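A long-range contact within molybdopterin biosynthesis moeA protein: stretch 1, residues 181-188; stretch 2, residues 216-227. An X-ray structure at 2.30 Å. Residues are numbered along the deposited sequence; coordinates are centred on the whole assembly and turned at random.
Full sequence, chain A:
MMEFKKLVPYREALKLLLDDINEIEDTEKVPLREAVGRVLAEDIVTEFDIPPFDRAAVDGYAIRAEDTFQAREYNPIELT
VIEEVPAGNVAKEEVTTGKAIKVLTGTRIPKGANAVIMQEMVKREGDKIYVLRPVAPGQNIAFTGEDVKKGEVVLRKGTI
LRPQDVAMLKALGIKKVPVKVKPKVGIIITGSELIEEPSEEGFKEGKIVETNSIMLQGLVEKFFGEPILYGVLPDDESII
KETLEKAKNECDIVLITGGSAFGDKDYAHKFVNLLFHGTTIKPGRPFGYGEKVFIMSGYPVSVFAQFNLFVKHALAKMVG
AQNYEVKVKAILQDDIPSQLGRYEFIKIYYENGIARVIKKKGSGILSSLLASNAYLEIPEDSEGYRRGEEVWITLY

Stretch 1 181-188: VKPKVGII
Stretch 2 216-227: LQGLVEKFFGEP

Residues 184-188 form a strand that runs antiparallel (168°) to helix 216-222, their axes approaching to 10.1 Å. After the helix, F223 leaves helical phi/psi (-115/60) and F224 adopts a left-handed conformation (79/-8), while G225 N donates to V220 O (2.9 Å). The chain thereby reverses, and 226-227 pair in parallel with the first strand, K184 opposite E226 and V185 opposite P227, each at a CA-CA distance of 4.9 Å. Two nearly linear hydrogen bonds fix this register: E226 N to P183 O (2.9 Å) and V185 N to E226 O (3.0 Å). P227, which has no amide hydrogen, costs this pairing no hydrogen bond, because its N faces away from the first strand; its CA lies 3.5 Å from V185 O in a CA-H...O contact.

V185 (chi1 t) and P227 share the sheet face toward the helix. V185 CG2 packs on V220 CG1 (3.8 Å; V220 chi1 t), and I187 (m, t) extends CD1 to 3.9 Å from both L216 CB and P227 CB, closing an apolar layer between strand and helix. A CB on G225 would clash with V220 CG1.

K184 and E226 (chi1 t, chi2 t) occupy the other face. K182 (m, t, t, t) lays CB 3.3 Å from F224 O; two waters each link its NZ to G225 O, and another joins K182 O to E226 OE1.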

# COMPACT_ATOMS: atom_id res chain seq x y z
N VAL A 181 -18.08 -4.49 7.16
CA VAL A 181 -17.89 -3.66 8.34
C VAL A 181 -16.49 -3.95 8.87
O VAL A 181 -16.07 -5.10 8.92
CB VAL A 181 -18.95 -3.96 9.42
CG1 VAL A 181 -18.58 -3.33 10.76
CG2 VAL A 181 -20.32 -3.45 8.97
N LYS A 182 -15.78 -2.89 9.25
CA LYS A 182 -14.44 -3.00 9.80
C LYS A 182 -14.50 -3.73 11.13
O LYS A 182 -15.25 -3.32 12.02
CB LYS A 182 -13.83 -1.62 10.02
CG LYS A 182 -13.66 -0.79 8.77
CD LYS A 182 -12.78 0.41 9.03
CE LYS A 182 -12.63 1.28 7.80
NZ LYS A 182 -11.65 2.38 8.04
N PRO A 183 -13.73 -4.81 11.28
CA PRO A 183 -13.65 -5.50 12.57
C PRO A 183 -13.18 -4.55 13.66
O PRO A 183 -12.18 -3.85 13.47
CB PRO A 183 -12.60 -6.60 12.33
CG PRO A 183 -12.55 -6.78 10.86
CD PRO A 183 -12.88 -5.45 10.27
N LYS A 184 -13.90 -4.51 14.77
CA LYS A 184 -13.48 -3.72 15.92
C LYS A 184 -12.40 -4.48 16.67
O LYS A 184 -12.60 -5.62 17.07
CB LYS A 184 -14.68 -3.44 16.83
CG LYS A 184 -15.76 -2.58 16.18
CD LYS A 184 -17.12 -2.74 16.87
CE LYS A 184 -18.30 -2.72 15.89
NZ LYS A 184 -19.35 -3.73 16.25
N VAL A 185 -11.23 -3.86 16.83
CA VAL A 185 -10.09 -4.48 17.49
C VAL A 185 -9.75 -3.70 18.76
O VAL A 185 -9.27 -2.58 18.68
CB VAL A 185 -8.85 -4.48 16.56
CG1 VAL A 185 -7.61 -5.04 17.27
CG2 VAL A 185 -9.14 -5.25 15.28
N GLY A 186 -9.99 -4.31 19.91
CA GLY A 186 -9.63 -3.72 21.19
C GLY A 186 -8.13 -3.70 21.41
O GLY A 186 -7.41 -4.57 20.92
N ILE A 187 -7.65 -2.70 22.14
CA ILE A 187 -6.23 -2.55 22.45
C ILE A 187 -6.07 -2.21 23.93
O ILE A 187 -6.42 -1.11 24.35
CB ILE A 187 -5.60 -1.44 21.56
CG1 ILE A 187 -5.62 -1.85 20.08
CG2 ILE A 187 -4.17 -1.15 22.01
CD1 ILE A 187 -5.15 -0.77 19.12
N ILE A 188 -5.56 -3.17 24.70
CA ILE A 188 -5.25 -2.97 26.11
C ILE A 188 -3.74 -2.98 26.30
O ILE A 188 -3.10 -3.96 25.97
CB ILE A 188 -5.83 -4.11 26.98
CG1 ILE A 188 -7.33 -4.26 26.76
CG2 ILE A 188 -5.54 -3.85 28.45
CD1 ILE A 188 -7.88 -5.56 27.34
N LEU A 216 -0.08 0.15 17.11
CA LEU A 216 -1.13 -0.82 16.82
C LEU A 216 -2.39 -0.16 16.25
O LEU A 216 -3.08 -0.78 15.45
CB LEU A 216 -1.48 -1.63 18.07
CG LEU A 216 -0.46 -2.70 18.47
CD1 LEU A 216 -0.78 -3.25 19.85
CD2 LEU A 216 -0.40 -3.82 17.45
N GLN A 217 -2.67 1.07 16.64
CA GLN A 217 -3.81 1.80 16.08
C GLN A 217 -3.63 1.97 14.58
O GLN A 217 -4.52 1.64 13.80
CB GLN A 217 -3.97 3.17 16.75
CG GLN A 217 -4.62 3.11 18.12
CD GLN A 217 -4.36 4.36 18.95
OE1 GLN A 217 -4.94 5.42 18.69
NE2 GLN A 217 -3.50 4.23 19.96
N GLY A 218 -2.47 2.47 14.17
CA GLY A 218 -2.14 2.63 12.77
C GLY A 218 -2.13 1.33 11.99
O GLY A 218 -2.58 1.29 10.85
N LEU A 219 -1.62 0.27 12.61
CA LEU A 219 -1.46 -1.02 11.93
C LEU A 219 -2.82 -1.68 11.70
O LEU A 219 -3.04 -2.30 10.66
CB LEU A 219 -0.56 -1.95 12.75
CG LEU A 219 0.95 -1.70 12.70
CD1 LEU A 219 1.66 -2.45 13.83
CD2 LEU A 219 1.53 -2.10 11.36
N VAL A 220 -3.72 -1.52 12.67
CA VAL A 220 -5.07 -2.05 12.57
C VAL A 220 -5.85 -1.28 11.50
O VAL A 220 -6.60 -1.88 10.74
CB VAL A 220 -5.81 -1.99 13.93
CG1 VAL A 220 -7.31 -2.22 13.77
CG2 VAL A 220 -5.23 -3.01 14.89
N GLU A 221 -5.66 0.04 11.45
CA GLU A 221 -6.32 0.89 10.45
C GLU A 221 -5.77 0.62 9.05
O GLU A 221 -6.49 0.72 8.06
CB GLU A 221 -6.17 2.38 10.81
CG GLU A 221 -6.95 2.80 12.05
CD GLU A 221 -6.58 4.18 12.58
OE1 GLU A 221 -5.42 4.62 12.40
OE2 GLU A 221 -7.45 4.83 13.20
N LYS A 222 -4.49 0.26 8.97
CA LYS A 222 -3.86 -0.09 7.70
C LYS A 222 -4.47 -1.39 7.16
O LYS A 222 -4.62 -1.55 5.95
CB LYS A 222 -2.35 -0.25 7.88
CG LYS A 222 -1.59 -0.60 6.59
CD LYS A 222 -0.12 -0.86 6.87
CE LYS A 222 0.62 -1.22 5.59
NZ LYS A 222 2.08 -1.35 5.80
N PHE A 223 -4.82 -2.30 8.07
CA PHE A 223 -5.33 -3.61 7.70
C PHE A 223 -6.78 -3.82 8.14
O PHE A 223 -7.09 -4.72 8.92
CB PHE A 223 -4.42 -4.70 8.27
CG PHE A 223 -3.10 -4.80 7.58
CD1 PHE A 223 -3.01 -5.34 6.30
CD2 PHE A 223 -1.93 -4.34 8.19
CE1 PHE A 223 -1.78 -5.43 5.65
CE2 PHE A 223 -0.71 -4.43 7.54
CZ PHE A 223 -0.63 -4.98 6.27
N PHE A 224 -7.66 -2.96 7.62
CA PHE A 224 -9.11 -3.21 7.54
C PHE A 224 -9.93 -3.00 8.82
O PHE A 224 -11.16 -3.05 8.76
CB PHE A 224 -9.39 -4.61 6.99
CG PHE A 224 -8.45 -5.02 5.88
CD1 PHE A 224 -8.31 -4.23 4.75
CD2 PHE A 224 -7.69 -6.19 5.99
CE1 PHE A 224 -7.43 -4.59 3.73
CE2 PHE A 224 -6.82 -6.55 4.97
CZ PHE A 224 -6.69 -5.75 3.84
N GLY A 225 -9.26 -2.77 9.95
CA GLY A 225 -9.92 -2.71 11.24
C GLY A 225 -10.13 -1.32 11.80
O GLY A 225 -9.56 -0.34 11.32
N GLU A 226 -10.98 -1.25 12.83
CA GLU A 226 -11.22 -0.03 13.60
C GLU A 226 -10.66 -0.26 15.01
O GLU A 226 -11.22 -1.04 15.76
CB GLU A 226 -12.72 0.25 13.68
CG GLU A 226 -13.11 1.48 14.50
CD GLU A 226 -14.61 1.60 14.71
OE1 GLU A 226 -15.37 0.68 14.33
OE2 GLU A 226 -15.04 2.63 15.28
N PRO A 227 -9.57 0.41 15.36
CA PRO A 227 -8.98 0.24 16.70
C PRO A 227 -9.79 0.98 17.76
O PRO A 227 -10.25 2.10 17.52
CB PRO A 227 -7.59 0.86 16.56
CG PRO A 227 -7.75 1.88 15.50
CD PRO A 227 -8.81 1.38 14.56
O HOH W 1 -9.07 0.42 8.40
O HOH W 2 -16.59 -1.00 12.80
O HOH W 3 -10.80 2.53 11.18